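Sugar isomerase (Sinorhizobium meliloti, PDB 3QC0) binds a zinc ion in a xylose isomerase-like TIM barrel and probably isomerises sugars. Local coordinates at residues Glu16-Ala21 and Arg258-Val263; Gly58-Gly63 and Gly96-Val101; Gly105-Gly110 and Tyr148-Ala153; Leu64-Phe69 and Val101-Gly106. All coordinates share one frame; numbering follows the deposited sequence. Where two conformers were deposited one is given.

Contact 1: Glu16-Ala21 and Arg258-Val263; sequences EQCGFA and RPADEV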
loop_
_atom_site.group_PDB
_atom_site.type_symbol
_atom_site.label_atom_id
_atom_site.label_comp_id
_atom_site.label_asym_id
_atom_site.label_seq_id
_atom_site.Cartn_x
_atom_site.Cartn_y
_atom_site.Cartn_z
ATOM N N GLU A 16 23.511 -4.996 -9.707
ATOM C CA GLU A 16 23.969 -6.358 -10.005
ATOM C C GLU A 16 25.193 -6.298 -10.920
ATOM O O GLU A 16 26.062 -7.183 -10.861
ATOM C CB GLU A 16 22.866 -7.215 -10.640
ATOM C CG GLU A 16 21.745 -7.625 -9.661
ATOM C CD GLU A 16 22.224 -8.563 -8.552
ATOM O OE1 GLU A 16 23.070 -9.454 -8.811
ATOM O OE2 GLU A 16 21.748 -8.445 -7.419
ATOM N N GLN A 17 25.266 -5.228 -11.709
ATOM C CA GLN A 17 26.263 -5.094 -12.780
ATOM C C GLN A 17 27.535 -4.402 -12.349
ATOM O O GLN A 17 28.596 -4.670 -12.908
ATOM C CB GLN A 17 25.671 -4.291 -13.934
ATOM C CG GLN A 17 24.397 -4.913 -14.527
ATOM C CD GLN A 17 23.095 -4.303 -13.994
ATOM O OE1 GLN A 17 22.922 -4.125 -12.766
ATOM N NE2 GLN A 17 22.187 -3.971 -14.911
ATOM N N CYS A 18 27.439 -3.508 -11.373
ATOM C CA CYS A 18 28.493 -2.564 -11.075
ATOM C C CYS A 18 28.676 -2.344 -9.605
ATOM O O CYS A 18 27.700 -2.102 -8.893
ATOM C CB CYS A 18 28.232 -1.190 -11.706
ATOM S SG CYS A 18 27.967 -1.162 -13.477
ATOM N N GLY A 19 29.928 -2.354 -9.167
ATOM C CA GLY A 19 30.263 -1.780 -7.886
ATOM C C GLY A 19 30.376 -0.276 -8.031
ATOM O O GLY A 19 30.132 0.280 -9.098
ATOM N N PHE A 20 30.792 0.388 -6.959
ATOM C CA PHE A 20 30.750 1.858 -6.904
ATOM C C PHE A 20 31.554 2.561 -7.998
ATOM O O PHE A 20 31.064 3.472 -8.658
ATOM C CB PHE A 20 31.251 2.322 -5.513
ATOM C CG PHE A 20 31.165 3.802 -5.288
ATOM C CD1 PHE A 20 32.168 4.653 -5.678
ATOM C CD2 PHE A 20 30.079 4.347 -4.590
ATOM C CE1 PHE A 20 32.070 6.017 -5.463
ATOM C CE2 PHE A 20 29.968 5.685 -4.385
ATOM C CZ PHE A 20 30.983 6.552 -4.772
ATOM N N ALA A 21 32.833 2.179 -8.183
ATOM C CA ALA A 21 33.647 2.862 -9.152
ATOM C C ALA A 21 33.165 2.716 -10.586
ATOM O O ALA A 21 33.173 3.699 -11.342
ATOM C CB ALA A 21 35.094 2.348 -9.059
ATOM N N ARG A 258 20.468 -6.659 -17.615
ATOM C CA ARG A 258 20.896 -6.008 -18.849
ATOM C C ARG A 258 22.220 -5.248 -18.672
ATOM O O ARG A 258 22.594 -4.911 -17.558
ATOM C CB ARG A 258 19.787 -5.083 -19.341
ATOM C CG ARG A 258 18.573 -5.900 -19.805
ATOM C CD ARG A 258 17.311 -5.130 -19.927
ATOM N NE ARG A 258 17.269 -4.256 -21.083
ATOM C CZ ARG A 258 16.151 -3.850 -21.678
ATOM N NH1 ARG A 258 14.964 -4.224 -21.221
ATOM N NH2 ARG A 258 16.215 -3.054 -22.735
ATOM N N PRO A 259 22.972 -5.008 -19.774
ATOM C CA PRO A 259 24.247 -4.301 -19.587
ATOM C C PRO A 259 24.029 -2.909 -18.976
ATOM O O PRO A 259 23.121 -2.173 -19.396
ATOM C CB PRO A 259 24.841 -4.220 -21.023
ATOM C CG PRO A 259 24.088 -5.253 -21.796
ATOM C CD PRO A 259 22.697 -5.269 -21.196
ATOM N N ALA A 260 24.848 -2.582 -17.985
ATOM C CA ALA A 260 24.696 -1.324 -17.245
ATOM C C ALA A 260 24.670 -0.141 -18.193
ATOM O O ALA A 260 23.936 0.796 -18.019
ATOM C CB ALA A 260 25.794 -1.154 -16.199
ATOM N N ASP A 261 25.487 -0.194 -19.238
ATOM C CA ASP A 261 25.451 0.794 -20.276
ATOM C C ASP A 261 24.057 1.060 -20.875
ATOM O O ASP A 261 23.572 2.214 -20.991
ATOM C CB ASP A 261 26.381 0.254 -21.413
ATOM C CG ASP A 261 26.639 1.230 -22.447
ATOM O OD1 ASP A 261 26.330 2.391 -22.266
ATOM O OD2 ASP A 261 27.281 0.853 -23.428
ATOM N N GLU A 262 23.415 -0.023 -21.268
ATOM C CA GLU A 262 22.081 0.079 -21.839
ATOM C C GLU A 262 21.091 0.605 -20.793
ATOM O O GLU A 262 20.209 1.415 -21.115
ATOM C CB GLU A 262 21.612 -1.265 -22.352
ATOM C CG GLU A 262 20.370 -1.115 -23.231
ATOM C CD GLU A 262 19.604 -2.394 -23.403
ATOM O OE1 GLU A 262 20.018 -3.444 -22.839
ATOM O OE2 GLU A 262 18.563 -2.339 -24.101
ATOM N N VAL A 263 21.242 0.157 -19.550
ATOM C CA VAL A 263 20.286 0.609 -18.503
ATOM C C VAL A 263 20.377 2.122 -18.357
ATOM O O VAL A 263 19.371 2.814 -18.396
ATOM C CB VAL A 263 20.558 -0.047 -17.166
ATOM C CG1 VAL A 263 19.568 0.474 -16.097
ATOM C CG2 VAL A 263 20.464 -1.562 -17.273
#

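Contact 2: Gly58-Gly63 and Gly96-Val101; sequences GLKLTG and GADCLV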
loop_
_atom_site.group_PDB
_atom_site.type_symbol
_atom_site.label_atom_id
_atom_site.label_comp_id
_atom_site.label_asym_id
_atom_site.label_seq_id
_atom_site.Cartn_x
_atom_site.Cartn_y
_atom_site.Cartn_z
ATOM N N GLY A 58 33.714 15.732 -8.909
ATOM C CA GLY A 58 32.756 16.788 -8.609
ATOM C C GLY A 58 31.314 16.255 -8.511
ATOM O O GLY A 58 30.383 16.962 -8.891
ATOM N N LEU A 59 31.149 15.022 -8.030
ATOM C CA LEU A 59 29.807 14.359 -8.012
ATOM C C LEU A 59 28.939 14.938 -6.922
ATOM O O LEU A 59 29.391 15.133 -5.794
ATOM C CB LEU A 59 29.924 12.846 -7.788
ATOM C CG LEU A 59 30.711 11.968 -8.764
ATOM C CD1 LEU A 59 30.657 10.492 -8.329
ATOM C CD2 LEU A 59 30.223 12.124 -10.182
ATOM N N LYS A 60 27.667 15.178 -7.262
ATOM C CA LYS A 60 26.615 15.439 -6.275
ATOM C C LYS A 60 26.079 14.089 -5.818
ATOM O O LYS A 60 25.962 13.161 -6.620
ATOM C CB LYS A 60 25.493 16.282 -6.890
ATOM C CG LYS A 60 24.180 16.221 -6.109
ATOM C CD LYS A 60 23.091 17.105 -6.723
ATOM C CE LYS A 60 23.331 18.595 -6.475
ATOM N NZ LYS A 60 23.545 18.952 -5.051
ATOM N N LEU A 61 25.796 13.963 -4.529
ATOM C CA LEU A 61 25.030 12.830 -4.012
ATOM C C LEU A 61 23.636 13.332 -3.658
ATOM O O LEU A 61 23.478 14.179 -2.775
ATOM C CB LEU A 61 25.677 12.203 -2.790
ATOM C CG LEU A 61 26.590 11.009 -3.085
ATOM C CD1 LEU A 61 27.837 11.416 -3.866
ATOM C CD2 LEU A 61 26.932 10.261 -1.793
ATOM N N THR A 62 22.630 12.853 -4.378
ATOM C CA THR A 62 21.252 13.271 -4.061
ATOM C C THR A 62 20.768 12.617 -2.760
ATOM O O THR A 62 19.786 13.073 -2.157
ATOM C CB THR A 62 20.287 12.968 -5.241
ATOM O OG1 THR A 62 20.498 11.630 -5.703
ATOM C CG2 THR A 62 20.514 13.983 -6.378
ATOM N N GLY A 63 21.437 11.539 -2.359
ATOM C CA GLY A 63 21.181 10.869 -1.104
ATOM C C GLY A 63 22.253 9.838 -0.813
ATOM O O GLY A 63 23.019 9.468 -1.724
ATOM N N GLY A 96 29.633 14.212 1.243
ATOM C CA GLY A 96 28.919 15.424 0.879
ATOM C C GLY A 96 27.491 15.201 0.406
ATOM O O GLY A 96 26.979 15.975 -0.388
ATOM N N ALA A 97 26.869 14.145 0.914
ATOM C CA ALA A 97 25.497 13.821 0.490
ATOM C C ALA A 97 24.475 14.934 0.820
ATOM O O ALA A 97 24.498 15.529 1.902
ATOM C CB ALA A 97 25.025 12.489 1.105
ATOM N N ASP A 98 23.561 15.187 -0.115
ATOM C CA ASP A 98 22.534 16.192 0.087
ATOM C C ASP A 98 21.545 15.801 1.202
ATOM O O ASP A 98 20.904 16.663 1.799
ATOM C CB ASP A 98 21.756 16.419 -1.204
ATOM C CG ASP A 98 22.572 17.156 -2.262
ATOM O OD1 ASP A 98 23.686 17.626 -1.947
ATOM O OD2 ASP A 98 22.080 17.287 -3.404
ATOM N N CYS A 99 21.398 14.499 1.439
ATOM C CA CYS A 99 20.638 14.023 2.575
ATOM C C CYS A 99 21.021 12.588 2.866
ATOM O O CYS A 99 21.634 11.899 2.007
ATOM C CB CYS A 99 19.091 14.096 2.341
ATOM S SG CYS A 99 18.479 13.020 1.036
ATOM N N LEU A 100 20.649 12.144 4.075
ATOM C CA LEU A 100 20.645 10.724 4.434
ATOM C C LEU A 100 19.196 10.264 4.380
ATOM O O LEU A 100 18.361 10.811 5.100
ATOM C CB LEU A 100 21.176 10.540 5.847
ATOM C CG LEU A 100 21.141 9.102 6.374
ATOM C CD1 LEU A 100 21.985 8.147 5.555
ATOM C CD2 LEU A 100 21.478 9.011 7.875
ATOM N N VAL A 101 18.929 9.296 3.520
ATOM C CA VAL A 101 17.588 8.743 3.401
ATOM C C VAL A 101 17.308 7.816 4.588
ATOM O O VAL A 101 18.156 7.024 4.959
ATOM C CB VAL A 101 17.440 7.998 2.059
ATOM C CG1 VAL A 101 16.086 7.297 1.974
ATOM C CG2 VAL A 101 17.608 8.983 0.877
HETATM O O HOH W 1 26.071 16.393 -2.941
#

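Contact 3: Gly105-Gly110 and Tyr148-Ala153; sequences GGLPGG and YAADRA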
loop_
_atom_site.group_PDB
_atom_site.type_symbol
_atom_site.label_atom_id
_atom_site.label_comp_id
_atom_site.label_asym_id
_atom_site.label_seq_id
_atom_site.Cartn_x
_atom_site.Cartn_y
_atom_site.Cartn_z
ATOM N N GLY A 105 11.986 1.341 9.340
ATOM C CA GLY A 105 11.913 0.076 10.051
ATOM C C GLY A 105 10.479 -0.331 10.253
ATOM O O GLY A 105 9.602 0.510 10.402
ATOM N N GLY A 106 10.256 -1.635 10.262
ATOM C CA GLY A 106 8.941 -2.215 10.535
ATOM C C GLY A 106 8.694 -2.455 12.025
ATOM O O GLY A 106 9.366 -1.899 12.912
ATOM N N LEU A 107 7.719 -3.299 12.302
ATOM C CA LEU A 107 7.395 -3.680 13.661
ATOM C C LEU A 107 8.593 -4.367 14.318
ATOM O O LEU A 107 9.278 -5.166 13.662
ATOM C CB LEU A 107 6.190 -4.641 13.656
ATOM C CG LEU A 107 4.867 -3.965 13.331
ATOM C CD1 LEU A 107 3.895 -5.052 12.780
ATOM C CD2 LEU A 107 4.260 -3.284 14.553
ATOM N N PRO A 108 8.794 -4.134 15.622
ATOM C CA PRO A 108 9.717 -4.952 16.384
ATOM C C PRO A 108 9.285 -6.393 16.327
ATOM O O PRO A 108 8.059 -6.680 16.261
ATOM C CB PRO A 108 9.579 -4.419 17.816
ATOM C CG PRO A 108 8.984 -3.137 17.714
ATOM C CD PRO A 108 8.184 -3.074 16.430
ATOM N N GLY A 109 10.219 -7.331 16.325
ATOM C CA GLY A 109 9.805 -8.733 16.226
ATOM C C GLY A 109 8.771 -9.151 17.266
ATOM O O GLY A 109 8.913 -8.828 18.449
ATOM N N GLY A 110 7.746 -9.845 16.795
ATOM C CA GLY A 110 6.607 -10.316 17.591
ATOM C C GLY A 110 5.475 -9.316 17.834
ATOM O O GLY A 110 4.342 -9.691 18.160
ATOM N N TYR A 148 5.098 -2.265 2.601
ATOM C CA TYR A 148 6.293 -2.450 3.403
ATOM C C TYR A 148 6.110 -2.187 4.898
ATOM O O TYR A 148 7.076 -2.257 5.681
ATOM C CB TYR A 148 7.390 -1.507 2.872
ATOM C CG TYR A 148 7.697 -1.740 1.388
ATOM C CD1 TYR A 148 7.987 -3.014 0.898
ATOM C CD2 TYR A 148 7.708 -0.703 0.483
ATOM C CE1 TYR A 148 8.260 -3.227 -0.453
ATOM C CE2 TYR A 148 7.991 -0.901 -0.851
ATOM C CZ TYR A 148 8.234 -2.168 -1.341
ATOM O OH TYR A 148 8.556 -2.331 -2.696
ATOM N N ALA A 149 4.890 -1.849 5.324
ATOM C CA ALA A 149 4.630 -1.372 6.677
ATOM C C ALA A 149 5.094 -2.297 7.777
ATOM O O ALA A 149 5.528 -1.843 8.824
ATOM C CB ALA A 149 3.123 -1.008 6.869
ATOM N N ALA A 150 4.878 -3.607 7.602
ATOM C CA ALA A 150 5.104 -4.538 8.708
ATOM C C ALA A 150 6.561 -4.824 8.974
ATOM O O ALA A 150 6.925 -5.080 10.105
ATOM C CB ALA A 150 4.366 -5.879 8.478
ATOM N N ASP A 151 7.343 -4.872 7.906
ATOM C CA ASP A 151 8.677 -5.449 7.997
ATOM C C ASP A 151 9.808 -4.628 7.427
ATOM O O ASP A 151 10.953 -5.085 7.531
ATOM C CB ASP A 151 8.660 -6.869 7.445
ATOM C CG ASP A 151 8.233 -6.961 6.021
ATOM O OD1 ASP A 151 7.806 -5.965 5.401
ATOM O OD2 ASP A 151 8.364 -8.114 5.493
ATOM N N ARG A 152 9.521 -3.443 6.888
ATOM C CA ARG A 152 10.589 -2.571 6.366
ATOM C C ARG A 152 10.466 -1.119 6.810
ATOM O O ARG A 152 11.471 -0.521 7.162
ATOM C CB ARG A 152 10.705 -2.626 4.840
ATOM C CG ARG A 152 10.861 -4.042 4.231
ATOM C CD ARG A 152 10.747 -4.049 2.738
ATOM N NE ARG A 152 10.549 -5.414 2.192
ATOM C CZ ARG A 152 11.548 -6.232 1.898
ATOM N NH1 ARG A 152 12.815 -5.813 2.028
ATOM N NH2 ARG A 152 11.296 -7.452 1.418
ATOM N N ALA A 153 9.275 -0.537 6.787
ATOM C CA ALA A 153 9.097 0.878 7.160
ATOM C C ALA A 153 7.683 1.149 7.497
ATOM O O ALA A 153 6.835 1.009 6.622
ATOM C CB ALA A 153 9.545 1.857 6.026
HETATM O O HOH W 2 12.411 -3.419 10.102
HETATM O O HOH W 3 8.720 -6.862 11.403
#

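Contact 4: Leu64-Phe69 and Val101-Gly106; sequences LCRGGF and VLVAGG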
loop_
_atom_site.group_PDB
_atom_site.type_symbol
_atom_site.label_atom_id
_atom_site.label_comp_id
_atom_site.label_asym_id
_atom_site.label_seq_id
_atom_site.Cartn_x
_atom_site.Cartn_y
_atom_site.Cartn_z
ATOM N N LEU A 64 22.301 9.387 0.437
ATOM C CA LEU A 64 22.976 8.137 0.804
ATOM C C LEU A 64 21.877 7.203 1.326
ATOM O O LEU A 64 21.082 7.587 2.198
ATOM C CB LEU A 64 24.030 8.355 1.885
ATOM C CG LEU A 64 24.751 7.115 2.407
ATOM C CD1 LEU A 64 25.577 6.401 1.292
ATOM C CD2 LEU A 64 25.648 7.466 3.616
ATOM N N CYS A 65 21.844 5.987 0.788
ATOM C CA CYS A 65 20.876 4.981 1.210
ATOM C C CYS A 65 21.534 3.911 2.069
ATOM O O CYS A 65 22.454 3.218 1.582
ATOM C CB CYS A 65 20.251 4.303 0.011
ATOM S SG CYS A 65 19.168 5.339 -0.947
ATOM N N ARG A 66 21.124 3.695 3.319
ATOM C CA ARG A 66 20.100 4.437 4.049
ATOM C C ARG A 66 20.334 4.249 5.528
ATOM O O ARG A 66 20.946 3.274 5.973
ATOM C CB ARG A 66 18.661 3.947 3.684
ATOM C CG ARG A 66 18.294 2.515 4.077
ATOM C CD ARG A 66 18.890 1.481 3.229
ATOM N NE ARG A 66 18.189 0.188 3.276
ATOM C CZ ARG A 66 18.643 -0.970 3.698
ATOM N NH1 ARG A 66 19.905 -1.165 4.125
ATOM N NH2 ARG A 66 17.798 -2.010 3.619
ATOM N N GLY A 67 19.778 5.170 6.310
ATOM C CA GLY A 67 19.597 4.975 7.733
ATOM C C GLY A 67 18.162 4.525 7.998
ATOM O O GLY A 67 17.456 4.085 7.079
ATOM N N GLY A 68 17.783 4.609 9.256
ATOM C CA GLY A 68 16.465 4.219 9.735
ATOM C C GLY A 68 16.519 2.981 10.597
ATOM O O GLY A 68 17.389 2.808 11.424
ATOM N N PHE A 69 15.555 2.090 10.349
ATOM C CA PHE A 69 15.411 0.831 11.071
ATOM C C PHE A 69 15.446 1.003 12.566
ATOM O O PHE A 69 16.201 0.354 13.277
ATOM C CB PHE A 69 16.438 -0.184 10.517
ATOM C CG PHE A 69 16.223 -0.425 9.066
ATOM C CD1 PHE A 69 15.174 -1.219 8.654
ATOM C CD2 PHE A 69 17.008 0.205 8.111
ATOM C CE1 PHE A 69 14.896 -1.404 7.276
ATOM C CE2 PHE A 69 16.733 0.030 6.758
ATOM C CZ PHE A 69 15.686 -0.762 6.355
ATOM N N VAL A 101 18.929 9.296 3.520
ATOM C CA VAL A 101 17.588 8.743 3.401
ATOM C C VAL A 101 17.308 7.816 4.588
ATOM O O VAL A 101 18.156 7.024 4.959
ATOM C CB VAL A 101 17.440 7.998 2.059
ATOM C CG1 VAL A 101 16.086 7.297 1.974
ATOM C CG2 VAL A 101 17.608 8.983 0.877
ATOM N N LEU A 102 16.115 7.929 5.185
ATOM C CA LEU A 102 15.744 7.122 6.320
ATOM C C LEU A 102 14.568 6.213 5.944
ATOM O O LEU A 102 13.479 6.700 5.589
ATOM C CB LEU A 102 15.346 7.944 7.556
ATOM C CG LEU A 102 16.391 8.955 8.075
ATOM C CD1 LEU A 102 15.763 9.693 9.285
ATOM C CD2 LEU A 102 17.701 8.266 8.442
ATOM N N VAL A 103 14.814 4.919 6.023
ATOM C CA VAL A 103 13.811 3.866 5.843
ATOM C C VAL A 103 13.464 3.382 7.236
ATOM O O VAL A 103 14.309 2.833 7.927
ATOM C CB VAL A 103 14.371 2.747 4.962
ATOM C CG1 VAL A 103 13.380 1.578 4.886
ATOM C CG2 VAL A 103 14.648 3.242 3.546
ATOM N N ALA A 104 12.232 3.664 7.695
ATOM C CA ALA A 104 11.918 3.763 9.132
ATOM C C ALA A 104 12.146 2.507 9.960
ATOM O O ALA A 104 12.375 2.599 11.163
ATOM C CB ALA A 104 10.445 4.232 9.350
ATOM N N GLY A 105 11.986 1.341 9.340
ATOM C CA GLY A 105 11.913 0.076 10.051
ATOM C C GLY A 105 10.479 -0.331 10.253
ATOM O O GLY A 105 9.602 0.510 10.402
ATOM N N GLY A 106 10.256 -1.635 10.262
ATOM C CA GLY A 106 8.941 -2.215 10.535
ATOM C C GLY A 106 8.694 -2.455 12.025
ATOM O O GLY A 106 9.366 -1.899 12.912
#

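Contact 1: Glu16-Ala21 and Arg258-Val263
Gln17 reaches across to the backbone of Arg258, and this amide-to-carbonyl hydrogen bond is the polar part of the contact. NE2 donates to Arg258 O at 2.8 Å, nearly straight at 164°, with the acceptor close to the plane of the Gln17 amide and the donor only slightly tilted from the carbonyl plane. A bend at chi2 (98°) sets CD on the side of Arg258 O, and NE2 is the amide atom that faces the carbonyl. The other end of the amide, OE1, takes a weak bond from the backbone N of Glu16, and NE2 also makes a weak bond to Trp255 O. An alanine in place of Gln17 would probably leave Arg258 O without its amide donor and open a gap beside Val263.

The apolar part lies around the methyl of Ala260. Cys18 SG packs on Ala260 CB at 3.5 Å, and Gln17 CB meets the same methyl at 3.9 Å. Val263 CG2 comes against Gln17 NE2 at 3.8 Å, the two side chains crossing at about a right angle.

A salt bridge stays within 258-263: Arg258 NH2 holds Glu262 OE2 at 2.8 Å, in the guanidinium plane but from above the carboxylate, with a weaker bond from NE to OE1. Pro259 is the N-cap of helix 260-274, and Gly19 that of helix 20-29. The contact therefore joins the starts of helix 20-29 and helix 260-274, the first and last helices of the chain, with Ile26 of helix 20-29 packing against both Cys18 and Ala260.

Contact 2: Gly58-Gly63 and Gly96-Val101
Lys60 sends CG out anti to its backbone N (chi1 161°), and bends at chi3 and chi4 curl the chain around Asp98 OD2. CG of Asp98 lies anti to its own carbonyl carbon (chi1 -72°), which sets it beside Leu61 O. The two side chains cross at about a right angle. In the resulting salt bridge Lys60 NZ meets Asp98 OD2 at 2.8 Å on the syn lone pair, while the aliphatic carbons of the lysine pass close to the same oxygen. Asp98 N also donates to Leu61 O at 2.8 Å, so one residue grips 58-63 by both backbone and side chain. A water takes the N-H of Leu61 at 2.9 Å and lies within hydrogen-bonding reach of Gly96 O and Asp98 OD1.

The contact joins the beginnings of the two parallel strands in a beta-alpha-beta unit of the TIM barrel: strand 60-68, helix 75-94, strand 100-103. Gly58 and Gly96 each end the preceding helix with a Schellman motif, and the chain then turns into its strand.

The apolar part is Leu61 CB on Ala97 CB at 4.0 Å. Further along, Gly63 CA makes a CA-H...O contact with Cys99 O at 3.3 Å, and Cys99 SG approaches Thr62 O at 3.5 Å. A CB on Gly63 would sit tight against Val101 CG2. Thr62 points away from 96-101, its OG1 bonded to Glu246 and Ser8.

Contact 3: Gly105-Gly110 and Tyr148-Ala153
Leu107 and Ala150 make the firmer of the two direct backbone hydrogen bonds: Leu107 N donates to Ala150 O at 2.9 Å, coming from well above the carbonyl plane. At the other end Gly105 N points to Arg152 O, also at 2.9 Å but with an N-H...O angle of only 123°, a weak bond. Gly105 and Ala153 form a single beta bridge, so the two loops run beside each other without becoming a sheet.

Weaker CA-H...O contacts fill in between. Ala153 CA meets Gly105 O at 3.3 Å, and Gly106 CA meets Ala150 O at 3.5 Å. A side chain on Gly106 would run into Ala150 O and the backbone of Asp151, so the close approach here depends on glycine. Gly105 has its own constraint, since its backbone angles would jam a CB against the preceding carbonyl.

Two waters extend the polar network. One donates to both Leu107 O and Ala150 O, the latter at 2.8 Å; the other accepts from Gly106 N at 2.8 Å and gives a weak bond to Asp151 O.

Apolar contact is slight: Leu107 CD1 lies 4.4 Å from Ala150 CB. Leu107 also packs on helix 114-135 and on Val226 of the second subunit, while Ala150 touches Val210 of that subunit.

Ala150 O thus receives a backbone N-H and a water, whereas Ala149 O is buried with no partner in the model. The join between these loops, which follow barrel strands 100-103 and 139-141, rests on main-chain and water bonds and on the absence of side chains at Gly105 and Gly106, with little side-chain contact.

Contact 4: Leu64-Phe69 and Val101-Gly106
Phe69 and Val103 lie side by side, pointing the same way, with Phe69 CZ on Val103 CG1 at 3.6 Å. Val103 O sits over the centre of the ring, 3.7 Å above its plane, and also accepts from Phe69 N at 2.8 Å. The backbones are also close: Gly68 CA comes to 3.1 Å from the same Val103 O, where a CB would clash, and Leu102 CD2 leaves no room for one on Gly67.

The seam belongs to the parallel barrel sheet, joining strands 60-68 and 100-103 of one beta-alpha-beta unit. Gly67 pairs with Leu102 in parallel fashion, its N donating to Val101 O at 2.8 Å and its O accepting from Val103 N at 3.0 Å, the residues flanking Leu102.

Packing is looser toward the start of the strands, where Cys65 SG is 4.4 Å from Val101 CG2. On the partly exposed side Arg66 lays CG against Val103 CG2 at 3.8 Å, and one face of its guanidinium receives Phe69 CE2; its NE bonds an unidentified ligand, probably from the crystallisation liquor. An alanine at Phe69 would probably uncover Val103 CG1 and leave the Arg66 guanidinium freer to turn.

From the N terminus, contact 1 opens at 16-21 and closes only at 258-263, bringing the beginning of helix 20-29 to that of helix 260-274; the other three contacts nest inside this long loop. Contacts 2 and 4 use the same strands, 60-68 and 100-103, and cross along the chain, sharing Val101. Both close around the excursion through helix 75-94, contact 2 at 96-101 and contact 4 at 101-106. They meet where Leu64 N lies 3.0 Å from Cys99 O, a probable hydrogen bond. Contact 3 starts where contact 4 ends, sharing Gly105 and Gly106, and closes at 148-153, tying together the loops after strands 100-103 and 139-141. Contacts 2 and 3 follow in series.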